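Local coordinates for histidine kinase (Methanosarcina mazei, PDB 3LI9), which probably works as a membrane-bound sensor histidine kinase, transferring phosphate from ATP to a protein histidine, with this chain forming its extracellular sensing domain, at residues G23-Q28 with F261-V266; T188-M193 with S202-K207; H237-D242 with T248-Y253. All coordinates share one frame; numbering follows the deposited sequence.

In the fold
All three contacts involve the four-stranded antiparallel sheet that lies near both chain ends in this PDC-fold (Cache) domain. Interaction 1 lays helix 13-48 on strand 261-268. Interaction 2 sits at the outermost strand 190-194, its centre about 12 Å from that of interaction 1, and interaction 3 is the hairpin of strands 236-241 and 248-256, its centre about 15 Å from each of the others. Strand 261-268 lies between strands 190-194 and 248-256: Val-266 N is 2.8 Å from Tyr-190 O, and Leu-265 N is 2.8 Å from Phe-252 O, both probable hydrogen bonds. Interactions 2 and 3 do not touch, their nearest atoms being about 5 Å apart.

Interaction 1 of 3, residues G23-Q28 with F261-V266; sequences GNYANQ and FSFVLV
One face of the Phe-263 ring is occupied by the CB of Tyr-25, which stands 3.3 Å above the ring plane and almost over its centre, only 9° off the normal from the centroid. This is a CH-pi contact in which the CB methylene, its C-H bonds only weakly polarised, rests on the electron-rich face of the phenyl ring. The two rings themselves are slid well apart: their planes differ by 29° and their centroids are 5.0 Å apart, and they barely overlap. Phe-263 CZ reaches the root of the Tyr-25 ring, 3.5 Å from its CD2. In the PDC fold of this Cache domain, the contact seats the long helix 13-48 on the sheet through strand 261-268.

The torsions make the meeting possible. Phe-263 has its CG anti to the backbone N (chi1 177°), which extends the ring from the strand toward the helix. Tyr-25 instead has CG opposite its carbonyl carbon, so that CB meets the phenyl face while the tyrosine ring passes on beyond Phe-263 CZ. A flat, wholly apolar phenylalanine suits this buried place, whereas a tyrosine can carry its hydroxyl onward at a site that is only partly covered.

Ala-26 follows on the helix, its CB 3.9 Å from Phe-263 CB. Its small methyl lets the two backbones draw close, with the CA atoms of Ala-26 and Phe-263 5.1 Å apart. Around the pair, Ile-183 touches both side chains, Ala-191 of the next strand packs on Phe-263, and Ala-26 also meets Val-256. On the exposed side of the same helical turns, Gln-28 NE2 donates to Asn-24 OD1 over 2.9 Å, coming from above the carbonyl plane.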
ATOM      1  N   GLY A  23     -15.310  11.518  -2.255  1.00 12.98           N
ATOM      2  CA  GLY A  23     -15.306  10.338  -3.222  1.00 13.78           C
ATOM      3  C   GLY A  23     -14.365  10.666  -4.366  1.00 13.70           C
ATOM      4  O   GLY A  23     -13.567   9.789  -4.805  1.00 13.13           O
ATOM      5  N   ASN A  24     -14.422  11.912  -4.806  1.00 13.88           N
ATOM      6  CA  ASN A  24     -13.512  12.375  -5.867  1.00 13.63           C
ATOM      7  C   ASN A  24     -12.046  12.175  -5.498  1.00 12.99           C
ATOM      8  O   ASN A  24     -11.267  11.524  -6.244  1.00 14.88           O
ATOM      9  CB  ASN A  24     -13.864  13.837  -6.175  1.00 14.16           C
ATOM     10  CG  ASN A  24     -13.202  14.364  -7.419  1.00 18.69           C
ATOM     11  OD1 ASN A  24     -12.377  13.664  -8.044  1.00 17.81           O
ATOM     12  ND2 ASN A  24     -13.505  15.626  -7.781  1.00 19.09           N
ATOM     13  N   TYR A  25     -11.640  12.661  -4.323  1.00 12.44           N
ATOM     14  CA  TYR A  25     -10.253  12.490  -3.924  1.00 12.69           C
ATOM     15  C   TYR A  25      -9.939  11.011  -3.671  1.00 12.69           C
ATOM     16  O   TYR A  25      -8.853  10.596  -4.011  1.00 14.12           O
ATOM     17  CB  TYR A  25      -9.922  13.261  -2.639  1.00 12.88           C
ATOM     18  CG  TYR A  25      -9.692  14.761  -2.862  1.00 13.28           C
ATOM     19  CD1 TYR A  25      -8.617  15.188  -3.649  1.00 19.89           C
ATOM     20  CD2 TYR A  25     -10.533  15.697  -2.255  1.00 17.31           C
ATOM     21  CE1 TYR A  25      -8.382  16.520  -3.850  1.00 24.52           C
ATOM     22  CE2 TYR A  25     -10.279  17.053  -2.422  1.00 22.05           C
ATOM     23  CZ  TYR A  25      -9.226  17.445  -3.217  1.00 23.03           C
ATOM     24  OH  TYR A  25      -8.950  18.803  -3.428  1.00 28.73           O
ATOM     25  N   ALA A  26     -10.888  10.246  -3.097  1.00 11.88           N
ATOM     26  CA  ALA A  26     -10.596   8.806  -2.887  1.00 10.52           C
ATOM     27  C   ALA A  26     -10.260   8.162  -4.230  1.00 12.47           C
ATOM     28  O   ALA A  26      -9.303   7.371  -4.322  1.00 13.41           O
ATOM     29  CB  ALA A  26     -11.811   8.054  -2.308  1.00 10.28           C
ATOM     30  N   ASN A  27     -11.065   8.460  -5.268  1.00 12.69           N
ATOM     31  CA  ASN A  27     -10.749   7.911  -6.594  1.00 13.71           C
ATOM     32  C   ASN A  27      -9.526   8.471  -7.266  1.00 13.59           C
ATOM     33  O   ASN A  27      -8.854   7.741  -8.001  1.00 15.05           O
ATOM     34  CB  ASN A  27     -12.008   7.945  -7.500  1.00 14.10           C
ATOM     35  CG  ASN A  27     -13.097   7.023  -6.939  1.00 15.30           C
ATOM     36  OD1 ASN A  27     -14.216   7.474  -6.556  1.00 22.52           O
ATOM     37  ND2 ASN A  27     -12.790   5.775  -6.834  1.00 10.87           N
ATOM     38  N   GLN A  28      -9.168   9.744  -7.003  1.00 13.92           N
ATOM     39  CA  GLN A  28      -7.860  10.222  -7.447  1.00 13.82           C
ATOM     40  C   GLN A  28      -6.710   9.416  -6.877  1.00 15.55           C
ATOM     41  O   GLN A  28      -5.748   9.045  -7.621  1.00 15.57           O
ATOM     42  CB  GLN A  28      -7.737  11.708  -7.004  1.00 14.33           C
ATOM     43  CG  GLN A  28      -8.661  12.578  -7.901  1.00 17.30           C
ATOM     44  CD  GLN A  28      -8.590  14.032  -7.519  1.00 19.86           C
ATOM     45  OE1 GLN A  28      -7.489  14.550  -7.301  1.00 24.42           O
ATOM     46  NE2 GLN A  28      -9.739  14.713  -7.455  1.00 20.71           N
ATOM     47  N   PHE A 261      -8.544   1.316   1.476  1.00 12.61           N
ATOM     48  CA  PHE A 261      -8.063   2.419   2.277  1.00 13.22           C
ATOM     49  C   PHE A 261      -9.199   3.448   2.320  1.00 11.21           C
ATOM     50  O   PHE A 261     -10.282   3.183   1.790  1.00 11.95           O
ATOM     51  CB  PHE A 261      -6.818   3.040   1.601  1.00 12.34           C
ATOM     52  CG  PHE A 261      -5.542   2.206   1.829  1.00 12.35           C
ATOM     53  CD1 PHE A 261      -5.640   0.845   2.144  1.00 14.30           C
ATOM     54  CD2 PHE A 261      -4.300   2.740   1.584  1.00 15.90           C
ATOM     55  CE1 PHE A 261      -4.470  -0.000   2.348  1.00 18.81           C
ATOM     56  CE2 PHE A 261      -3.093   1.927   1.740  1.00 14.69           C
ATOM     57  CZ  PHE A 261      -3.196   0.579   2.138  1.00 17.29           C
ATOM     58  N   SER A 262      -9.022   4.613   2.966  1.00 10.25           N
ATOM     59  CA  SER A 262     -10.102   5.552   2.987  1.00 10.72           C
ATOM     60  C   SER A 262      -9.583   6.976   2.891  1.00 10.94           C
ATOM     61  O   SER A 262      -8.560   7.251   3.568  1.00 14.05           O
ATOM     62  CB  SER A 262     -10.978   5.381   4.292  1.00 13.09           C
ATOM     63  OG  SER A 262     -12.169   6.191   4.197  1.00 14.17           O
ATOM     64  N   PHE A 263     -10.296   7.853   2.170  1.00 12.06           N
ATOM     65  CA  PHE A 263      -9.951   9.252   2.165  1.00 11.43           C
ATOM     66  C   PHE A 263     -10.962   9.959   3.094  1.00 14.10           C
ATOM     67  O   PHE A 263     -12.169   9.726   2.972  1.00 13.80           O
ATOM     68  CB  PHE A 263     -10.061   9.840   0.704  1.00 11.62           C
ATOM     69  CG  PHE A 263      -9.768  11.330   0.675  1.00 12.45           C
ATOM     70  CD1 PHE A 263      -8.469  11.785   0.519  1.00 18.74           C
ATOM     71  CD2 PHE A 263     -10.812  12.244   0.845  1.00 15.18           C
ATOM     72  CE1 PHE A 263      -8.212  13.184   0.501  1.00 15.51           C
ATOM     73  CE2 PHE A 263     -10.546  13.655   0.817  1.00 19.47           C
ATOM     74  CZ  PHE A 263      -9.251  14.082   0.632  1.00 17.52           C
ATOM     75  N   VAL A 264     -10.445  10.787   4.010  1.00 13.37           N
ATOM     76  CA  VAL A 264     -11.300  11.412   5.035  1.00 15.18           C
ATOM     77  C   VAL A 264     -11.222  12.926   4.921  1.00 16.08           C
ATOM     78  O   VAL A 264     -10.130  13.537   4.865  1.00 16.10           O
ATOM     79  CB  VAL A 264     -10.870  10.962   6.458  1.00 13.10           C
ATOM     80  CG1 VAL A 264     -11.856  11.520   7.507  1.00 14.07           C
ATOM     81  CG2 VAL A 264     -10.811   9.475   6.555  1.00 14.94           C
ATOM     82  N   LEU A 265     -12.375  13.569   4.852  1.00 16.59           N
ATOM     83  CA  LEU A 265     -12.417  15.015   4.893  1.00 18.17           C
ATOM     84  C   LEU A 265     -13.022  15.416   6.243  1.00 20.98           C
ATOM     85  O   LEU A 265     -14.059  14.827   6.665  1.00 20.24           O
ATOM     86  CB  LEU A 265     -13.405  15.573   3.852  1.00 22.00           C
ATOM     87  CG  LEU A 265     -13.053  15.947   2.457  1.00 26.59           C
ATOM     88  CD1 LEU A 265     -14.322  16.548   1.780  1.00 27.29           C
ATOM     89  CD2 LEU A 265     -11.843  16.871   2.380  1.00 26.14           C
ATOM     90  N   VAL A 266     -12.388  16.379   6.905  1.00 19.53           N
ATOM     91  CA  VAL A 266     -12.866  16.786   8.237  1.00 21.53           C
ATOM     92  C   VAL A 266     -13.342  18.247   8.089  1.00 22.24           C
ATOM     93  O   VAL A 266     -12.584  19.111   7.671  1.00 22.67           O
ATOM     94  CB  VAL A 266     -11.759  16.702   9.307  1.00 20.55           C
ATOM     95  CG1 VAL A 266     -12.233  17.256  10.658  1.00 21.91           C
ATOM     96  CG2 VAL A 266     -11.269  15.249   9.491  1.00 21.51           C
TER

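Interaction 2 of 3, residues T188-M193 with S202-K207; sequences TGYAFM and SHPTQK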
ATOM      1  N   THR A 188     -11.388  26.076   7.709  1.00 34.45           N
ATOM      2  CA  THR A 188     -10.367  25.328   8.424  1.00 33.58           C
ATOM      3  C   THR A 188     -10.519  23.812   8.154  1.00 30.39           C
ATOM      4  O   THR A 188      -9.984  23.007   8.895  1.00 30.48           O
ATOM      5  CB  THR A 188     -10.461  25.539   9.940  1.00 33.70           C
ATOM      6  OG1 THR A 188     -11.757  25.143  10.393  1.00 34.59           O
ATOM      7  CG2 THR A 188     -10.186  27.043  10.369  1.00 35.08           C
ATOM      8  N   GLY A 189     -11.301  23.457   7.149  1.00 27.32           N
ATOM      9  CA  GLY A 189     -11.500  22.029   6.827  1.00 24.10           C
ATOM     10  C   GLY A 189     -10.209  21.456   6.255  1.00 22.43           C
ATOM     11  O   GLY A 189      -9.432  22.170   5.620  1.00 22.69           O
ATOM     12  N   TYR A 190      -9.991  20.162   6.448  1.00 19.04           N
ATOM     13  CA  TYR A 190      -8.720  19.567   5.948  1.00 17.38           C
ATOM     14  C   TYR A 190      -9.021  18.106   5.646  1.00 16.36           C
ATOM     15  O   TYR A 190     -10.177  17.673   5.689  1.00 15.69           O
ATOM     16  CB  TYR A 190      -7.642  19.675   7.019  1.00 17.59           C
ATOM     17  CG  TYR A 190      -7.961  18.965   8.343  1.00 16.57           C
ATOM     18  CD1 TYR A 190      -7.496  17.670   8.620  1.00 16.60           C
ATOM     19  CD2 TYR A 190      -8.718  19.621   9.383  1.00 20.86           C
ATOM     20  CE1 TYR A 190      -7.762  17.031   9.828  1.00 20.16           C
ATOM     21  CE2 TYR A 190      -8.998  18.960  10.598  1.00 24.47           C
ATOM     22  CZ  TYR A 190      -8.510  17.689  10.804  1.00 24.78           C
ATOM     23  OH  TYR A 190      -8.768  17.046  11.977  1.00 28.38           O
ATOM     24  N   ALA A 191      -7.973  17.341   5.289  1.00 14.91           N
ATOM     25  CA  ALA A 191      -8.234  15.991   4.783  1.00 15.34           C
ATOM     26  C   ALA A 191      -7.054  15.154   5.219  1.00 16.06           C
ATOM     27  O   ALA A 191      -5.945  15.685   5.458  1.00 14.62           O
ATOM     28  CB  ALA A 191      -8.211  16.030   3.243  1.00 15.96           C
ATOM     29  N   PHE A 192      -7.271  13.853   5.317  1.00 13.98           N
ATOM     30  CA  PHE A 192      -6.116  12.913   5.503  1.00 14.78           C
ATOM     31  C   PHE A 192      -6.516  11.524   4.958  1.00 15.06           C
ATOM     32  O   PHE A 192      -7.671  11.273   4.701  1.00 14.57           O
ATOM     33  CB  PHE A 192      -5.698  12.795   7.002  1.00 14.46           C
ATOM     34  CG  PHE A 192      -6.796  12.353   7.908  1.00 15.69           C
ATOM     35  CD1 PHE A 192      -7.089  10.987   8.105  1.00 16.89           C
ATOM     36  CD2 PHE A 192      -7.500  13.296   8.610  1.00 20.36           C
ATOM     37  CE1 PHE A 192      -8.165  10.581   9.014  1.00 18.19           C
ATOM     38  CE2 PHE A 192      -8.530  12.892   9.499  1.00 18.36           C
ATOM     39  CZ  PHE A 192      -8.853  11.579   9.687  1.00 17.65           C
HETATM   40  N   MSE A 193      -5.553  10.645   4.735  1.00 14.29           N
HETATM   41  CA  MSE A 193      -5.870   9.308   4.249  1.00 13.96           C
HETATM   42  C   MSE A 193      -5.535   8.322   5.339  1.00 13.24           C
HETATM   43  O   MSE A 193      -4.599   8.552   6.119  1.00 13.66           O
HETATM   44  CB  MSE A 193      -5.023   8.949   2.995  1.00 12.54           C
HETATM   45  CG  MSE A 193      -5.496   9.660   1.848  1.00 19.31           C
HETATM   46 SE   MSE A 193      -6.532   8.307   0.749  1.00 31.17          SE
HETATM   47  CE  MSE A 193      -4.877   7.775   0.142  1.00  9.76           C
ATOM     48  N   SER A 202      -1.336  10.152   6.410  1.00 13.48           N
ATOM     49  CA  SER A 202      -0.994  11.588   6.281  1.00 14.24           C
ATOM     50  C   SER A 202      -1.649  12.286   7.464  1.00 15.48           C
ATOM     51  O   SER A 202      -2.587  11.742   8.071  1.00 14.46           O
ATOM     52  CB  SER A 202      -1.579  12.227   5.005  1.00 13.38           C
ATOM     53  OG  SER A 202      -3.004  12.184   4.956  1.00 13.56           O
ATOM     54  N   HIS A 203      -1.180  13.487   7.781  1.00 14.98           N
ATOM     55  CA  HIS A 203      -1.951  14.378   8.707  1.00 16.32           C
ATOM     56  C   HIS A 203      -1.326  15.750   8.590  1.00 17.30           C
ATOM     57  O   HIS A 203      -0.113  15.839   8.504  1.00 16.79           O
ATOM     58  CB  HIS A 203      -1.875  13.887  10.143  1.00 16.00           C
ATOM     59  CG  HIS A 203      -2.873  14.580  11.041  1.00 19.47           C
ATOM     60  ND1 HIS A 203      -2.602  15.800  11.652  1.00 22.52           N
ATOM     61  CD2 HIS A 203      -4.137  14.249  11.396  1.00 19.99           C
ATOM     62  CE1 HIS A 203      -3.654  16.174  12.362  1.00 20.05           C
ATOM     63  NE2 HIS A 203      -4.595  15.243  12.237  1.00 19.34           N
ATOM     64  N   PRO A 204      -2.123  16.839   8.538  1.00 17.95           N
ATOM     65  CA  PRO A 204      -1.520  18.121   8.179  1.00 18.72           C
ATOM     66  C   PRO A 204      -0.581  18.602   9.296  1.00 21.25           C
ATOM     67  O   PRO A 204       0.407  19.287   8.983  1.00 21.54           O
ATOM     68  CB  PRO A 204      -2.735  19.060   8.108  1.00 20.40           C
ATOM     69  CG  PRO A 204      -3.929  18.176   7.831  1.00 18.51           C
ATOM     70  CD  PRO A 204      -3.603  16.899   8.592  1.00 17.47           C
ATOM     71  N   THR A 205      -0.852  18.257  10.551  1.00 20.18           N
ATOM     72  CA  THR A 205       0.028  18.718  11.669  1.00 23.80           C
ATOM     73  C   THR A 205       0.696  17.666  12.524  1.00 24.33           C
ATOM     74  O   THR A 205       1.810  17.881  13.072  1.00 25.78           O
ATOM     75  CB  THR A 205      -0.742  19.709  12.621  1.00 25.06           C
ATOM     76  OG1 THR A 205      -1.968  19.124  13.022  1.00 27.94           O
ATOM     77  CG2 THR A 205      -1.088  20.972  11.861  1.00 27.44           C
ATOM     78  N   GLN A 206       0.055  16.519  12.683  1.00 21.24           N
ATOM     79  CA  GLN A 206       0.589  15.515  13.572  1.00 22.30           C
ATOM     80  C   GLN A 206       1.434  14.506  12.746  1.00 21.77           C
ATOM     81  O   GLN A 206       0.995  13.376  12.467  1.00 20.68           O
ATOM     82  CB  GLN A 206      -0.538  14.783  14.296  1.00 22.58           C
ATOM     83  CG  GLN A 206      -1.398  15.711  15.176  1.00 24.21           C
ATOM     84  CD  GLN A 206      -0.717  16.041  16.500  1.00 27.31           C
ATOM     85  OE1 GLN A 206       0.346  15.547  16.813  1.00 33.08           O
ATOM     86  NE2 GLN A 206      -1.379  16.798  17.314  1.00 29.40           N
ATOM     87  N   LYS A 207       2.631  14.903  12.345  1.00 22.46           N
ATOM     88  CA  LYS A 207       3.434  13.966  11.535  1.00 21.22           C
ATOM     89  C   LYS A 207       3.790  12.715  12.254  1.00 21.08           C
ATOM     90  O   LYS A 207       3.971  11.657  11.620  1.00 20.66           O
ATOM     91  CB  LYS A 207       4.676  14.666  10.972  1.00 22.40           C
ATOM     92  CG  LYS A 207       4.385  15.964  10.253  1.00 22.50           C
ATOM     93  CD  LYS A 207       3.360  15.775   9.033  1.00 22.48           C
ATOM     94  CE  LYS A 207       3.191  17.079   8.259  1.00 21.69           C
ATOM     95  NZ  LYS A 207       2.115  16.870   7.231  1.00 21.41           N
TER
HETATM   96  O   HOH W   1      -7.182  15.308  12.915  1.00 30.82           O
HETATM   97  O   HOH W   2      -3.297  14.808   5.650  1.00 15.21           O
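Tyr-190 meets Pro-204 and His-203 of segment 202-207 from its CB to its hydroxyl. Its CB lies 4.1 Å from Pro-204 CG, and CD1, farther along, approaches that same CG to 3.7 Å, the proline ring crossing the tyrosine at about a right angle. CE1 then passes near the imidazole of His-203, and at the tip the hydroxyl OH bonds to a water 2.5 Å away, which also bonds to His-203 NE2 and so bridges the two side chains. With chi1 at 60°, CG sits between the backbone N and the carbonyl carbon, which turns the ring toward Pro-204 and His-203. A tyrosine suits this partly exposed place because its ring packs while its hydroxyl binds solvent.

Deeper in, Ser-202 OG accepts the N-H of Met-193 (selenomethionine) at 3.0 Å, with an angle of 155° at the hydrogen. The same oxygen bonds to a second water, which donates to Ala-191 O over 2.8 Å, so a single small hydroxyl ties the loop to the strand both directly and through solvent. Putting an alanine at Ser-202 removes OG, and would probably deprive the Met-193 N-H of this acceptor and leave the water held less firmly.

The imidazole of His-203 is steadied by its own loop: Pro-204 CD lies over one face, and ND1 accepts from Gln-206 N at 2.9 Å and from Thr-205 N at 3.2 Å. Ser-202 O, buried here, has no polar partner.

The contact closes the outer edge of the Cache domain's small sheet. Strand 190-194 pairs on one side with strand 261-268, and the loop on its other side is anchored to helix 174-180, where Asp-177 accepts from His-203 N and forms a salt bridge with Lys-207.

Interaction 3 of 3, residues H237-D242 with T248-Y253; sequences HVEIKD and TVIMFY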
ATOM      1  N   HIS A 237     -20.457   9.177   6.888  1.00 18.04           N
ATOM      2  CA  HIS A 237     -19.930  10.329   7.608  1.00 18.46           C
ATOM      3  C   HIS A 237     -20.386  10.219   9.081  1.00 19.87           C
ATOM      4  O   HIS A 237     -21.365   9.529   9.406  1.00 19.37           O
ATOM      5  CB  HIS A 237     -20.270  11.685   7.019  1.00 18.15           C
ATOM      6  CG  HIS A 237     -21.735  11.918   6.796  1.00 21.11           C
ATOM      7  ND1 HIS A 237     -22.576  12.493   7.750  1.00 26.83           N
ATOM      8  CD2 HIS A 237     -22.499  11.662   5.715  1.00 19.34           C
ATOM      9  CE1 HIS A 237     -23.800  12.579   7.249  1.00 20.29           C
ATOM     10  NE2 HIS A 237     -23.782  12.084   6.013  1.00 26.39           N
ATOM     11  N   VAL A 238     -19.572  10.745   9.975  1.00 19.09           N
ATOM     12  CA  VAL A 238     -19.955  10.804  11.425  1.00 21.32           C
ATOM     13  C   VAL A 238     -19.884  12.232  11.895  1.00 22.58           C
ATOM     14  O   VAL A 238     -19.110  13.018  11.389  1.00 21.39           O
ATOM     15  CB  VAL A 238     -19.088   9.913  12.332  1.00 20.07           C
ATOM     16  CG1 VAL A 238     -19.379   8.470  12.071  1.00 21.19           C
ATOM     17  CG2 VAL A 238     -17.548  10.303  12.204  1.00 21.89           C
ATOM     18  N   GLU A 239     -20.703  12.611  12.908  1.00 23.50           N
ATOM     19  CA  GLU A 239     -20.675  13.961  13.454  1.00 25.39           C
ATOM     20  C   GLU A 239     -20.170  13.894  14.880  1.00 24.38           C
ATOM     21  O   GLU A 239     -20.610  13.050  15.622  1.00 24.93           O
ATOM     22  CB  GLU A 239     -22.077  14.531  13.514  1.00 27.41           C
ATOM     23  CG  GLU A 239     -22.700  14.461  12.142  1.00 34.99           C
ATOM     24  CD  GLU A 239     -23.711  15.561  11.878  1.00 42.11           C
ATOM     25  OE1 GLU A 239     -23.901  16.426  12.764  1.00 45.21           O
ATOM     26  OE2 GLU A 239     -24.296  15.549  10.763  1.00 43.83           O
ATOM     27  N   ILE A 240     -19.215  14.742  15.203  1.00 24.90           N
ATOM     28  CA  ILE A 240     -18.505  14.608  16.501  1.00 27.11           C
ATOM     29  C   ILE A 240     -18.546  15.920  17.244  1.00 26.84           C
ATOM     30  O   ILE A 240     -18.071  16.908  16.754  1.00 25.60           O
ATOM     31  CB  ILE A 240     -17.044  14.260  16.280  1.00 28.03           C
ATOM     32  CG1 ILE A 240     -16.924  13.082  15.279  1.00 29.70           C
ATOM     33  CG2 ILE A 240     -16.333  13.966  17.603  1.00 30.81           C
ATOM     34  CD1 ILE A 240     -15.465  12.688  14.957  1.00 31.43           C
ATOM     35  N   LYS A 241     -19.139  15.969  18.429  1.00 29.16           N
ATOM     36  CA  LYS A 241     -19.225  17.303  19.043  1.00 30.49           C
ATOM     37  C   LYS A 241     -18.115  17.398  20.091  1.00 29.26           C
ATOM     38  O   LYS A 241     -17.955  16.492  20.895  1.00 31.75           O
ATOM     39  CB  LYS A 241     -20.593  17.489  19.679  1.00 30.52           C
ATOM     40  CG  LYS A 241     -20.680  18.750  20.534  1.00 36.75           C
ATOM     41  CD  LYS A 241     -21.989  18.774  21.274  1.00 43.55           C
ATOM     42  CE  LYS A 241     -22.284  20.104  21.949  1.00 50.05           C
ATOM     43  NZ  LYS A 241     -23.579  19.949  22.750  1.00 55.18           N
ATOM     44  N   ASP A 242     -17.328  18.446  20.056  1.00 29.52           N
ATOM     45  CA  ASP A 242     -16.193  18.529  20.930  1.00 31.14           C
ATOM     46  C   ASP A 242     -16.725  19.094  22.233  1.00 31.21           C
ATOM     47  O   ASP A 242     -17.269  20.197  22.217  1.00 27.31           O
ATOM     48  CB  ASP A 242     -15.143  19.476  20.326  1.00 31.90           C
ATOM     49  CG  ASP A 242     -13.855  19.569  21.175  1.00 38.40           C
ATOM     50  OD1 ASP A 242     -13.916  19.963  22.383  1.00 42.92           O
ATOM     51  OD2 ASP A 242     -12.765  19.221  20.651  1.00 44.03           O
ATOM     52  N   THR A 248     -19.103  21.079  16.403  1.00 32.69           N
ATOM     53  CA  THR A 248     -19.315  19.766  15.804  1.00 31.36           C
ATOM     54  C   THR A 248     -18.444  19.808  14.537  1.00 29.13           C
ATOM     55  O   THR A 248     -18.314  20.863  13.880  1.00 27.79           O
ATOM     56  CB  THR A 248     -20.830  19.475  15.525  1.00 32.37           C
ATOM     57  OG1 THR A 248     -21.555  19.432  16.781  1.00 34.16           O
ATOM     58  CG2 THR A 248     -21.054  18.104  14.849  1.00 32.16           C
ATOM     59  N   VAL A 249     -17.725  18.710  14.307  1.00 29.05           N
ATOM     60  CA  VAL A 249     -16.989  18.557  13.022  1.00 27.81           C
ATOM     61  C   VAL A 249     -17.611  17.317  12.454  1.00 25.88           C
ATOM     62  O   VAL A 249     -18.055  16.425  13.180  1.00 27.04           O
ATOM     63  CB  VAL A 249     -15.396  18.332  13.115  1.00 28.00           C
ATOM     64  CG1 VAL A 249     -14.655  19.643  13.532  1.00 31.10           C
ATOM     65  CG2 VAL A 249     -15.057  17.211  14.037  1.00 30.84           C
ATOM     66  N   ILE A 250     -17.663  17.254  11.132  1.00 24.83           N
ATOM     67  CA  ILE A 250     -18.170  16.070  10.497  1.00 22.27           C
ATOM     68  C   ILE A 250     -16.973  15.447   9.789  1.00 20.41           C
ATOM     69  O   ILE A 250     -16.237  16.189   9.148  1.00 21.97           O
ATOM     70  CB  ILE A 250     -19.178  16.463   9.427  1.00 22.45           C
ATOM     71  CG1 ILE A 250     -20.339  17.247  10.085  1.00 25.71           C
ATOM     72  CG2 ILE A 250     -19.822  15.201   8.821  1.00 21.57           C
ATOM     73  CD1 ILE A 250     -21.019  18.091   9.102  1.00 30.54           C
HETATM   74  N   MSE A 251     -16.816  14.141   9.924  1.00 18.93           N
HETATM   75  CA  MSE A 251     -15.725  13.448   9.207  1.00 18.25           C
HETATM   76  C   MSE A 251     -16.458  12.667   8.106  1.00 17.28           C
HETATM   77  O   MSE A 251     -17.239  11.722   8.420  1.00 17.76           O
HETATM   78  CB  MSE A 251     -14.989  12.615  10.240  1.00 21.04           C
HETATM   79  CG  MSE A 251     -14.410  11.350   9.805  1.00 26.95           C
HETATM   80 SE   MSE A 251     -13.370  10.569  11.277  1.00 38.02          SE
HETATM   81  CE  MSE A 251     -12.813  12.140  12.038  1.00 15.50           C
ATOM     82  N   PHE A 252     -16.128  12.992   6.845  1.00 16.30           N
ATOM     83  CA  PHE A 252     -16.640  12.284   5.694  1.00 16.29           C
ATOM     84  C   PHE A 252     -15.567  11.298   5.223  1.00 17.40           C
ATOM     85  O   PHE A 252     -14.387  11.706   5.092  1.00 19.74           O
ATOM     86  CB  PHE A 252     -16.922  13.193   4.561  1.00 15.92           C
ATOM     87  CG  PHE A 252     -17.977  14.239   4.847  1.00 16.65           C
ATOM     88  CD1 PHE A 252     -19.293  13.991   4.466  1.00 17.07           C
ATOM     89  CD2 PHE A 252     -17.600  15.454   5.402  1.00 17.92           C
ATOM     90  CE1 PHE A 252     -20.285  15.023   4.715  1.00 18.12           C
ATOM     91  CE2 PHE A 252     -18.545  16.477   5.618  1.00 22.05           C
ATOM     92  CZ  PHE A 252     -19.869  16.233   5.298  1.00 19.16           C
ATOM     93  N   TYR A 253     -15.920  10.031   5.114  1.00 15.78           N
ATOM     94  CA  TYR A 253     -14.870   9.066   4.718  1.00 14.85           C
ATOM     95  C   TYR A 253     -15.394   8.296   3.505  1.00 16.51           C
ATOM     96  O   TYR A 253     -16.575   7.882   3.456  1.00 14.92           O
ATOM     97  CB  TYR A 253     -14.465   8.128   5.825  1.00 15.73           C
ATOM     98  CG  TYR A 253     -15.644   7.502   6.584  1.00 14.36           C
ATOM     99  CD1 TYR A 253     -16.173   6.280   6.203  1.00 15.90           C
ATOM    100  CD2 TYR A 253     -16.266   8.233   7.620  1.00 17.16           C
ATOM    101  CE1 TYR A 253     -17.276   5.730   6.912  1.00 20.02           C
ATOM    102  CE2 TYR A 253     -17.377   7.707   8.297  1.00 16.73           C
ATOM    103  CZ  TYR A 253     -17.860   6.502   7.968  1.00 19.65           C
ATOM    104  OH  TYR A 253     -18.990   6.052   8.682  1.00 20.67           O
TER
HETATM  105  O   HOH W   3     -21.370   6.757   9.812  1.00 28.52           O
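His-237 and Phe-252 lie side by side, pointing the same way from adjacent strands. Their rings are inclined at 45° with centroids 5.3 Å apart, an oblique meeting in which Phe-252 CE1 comes over one face of the imidazole. His-237 CB touches Phe-252 CD1 at 3.6 Å, and Ile-250 CG2, over a face of the phenyl ring, also reaches that CB. Glu-239 runs alongside Ile-250 in the same sense and obliquely across Thr-248, whose CG2 meets its carbon chain. Its carboxylate goes on to a salt bridge with Lys-269 and a hydrogen bond with Tyr-15, so the aliphatic part packs while the charge is paired.

These are the two arms of a beta hairpin, with strand 236-241 as the outermost strand of its sheet. Two hydrogen-bonded pairs, Val-238 with Met-251 and Ile-240 with Val-249, supply four N-H...O bonds, for example Met-251 N to Val-238 O at 2.9 Å.

On the other face of the sheet the beta-branched Val-238 and Ile-240, well suited to extended strands, meet Met-251 (selenomethionine). Val-238 CG2 rests beside Met-251 CB at 4.0 Å, and Ile-240 CD1 touches the CE methyl after the flexible chain bends at its last torsion. Helix 221-231 packs against this side.

Tyr-253 crosses Val-238 at about a right angle, and with chi1 at 46° its ring reaches across to the partner strand, bringing CE2 to 3.7 Å from His-237 N. Its OH bonds to Asp-229 and accepts from a water, 2.7 Å away, that also donates to His-237 O.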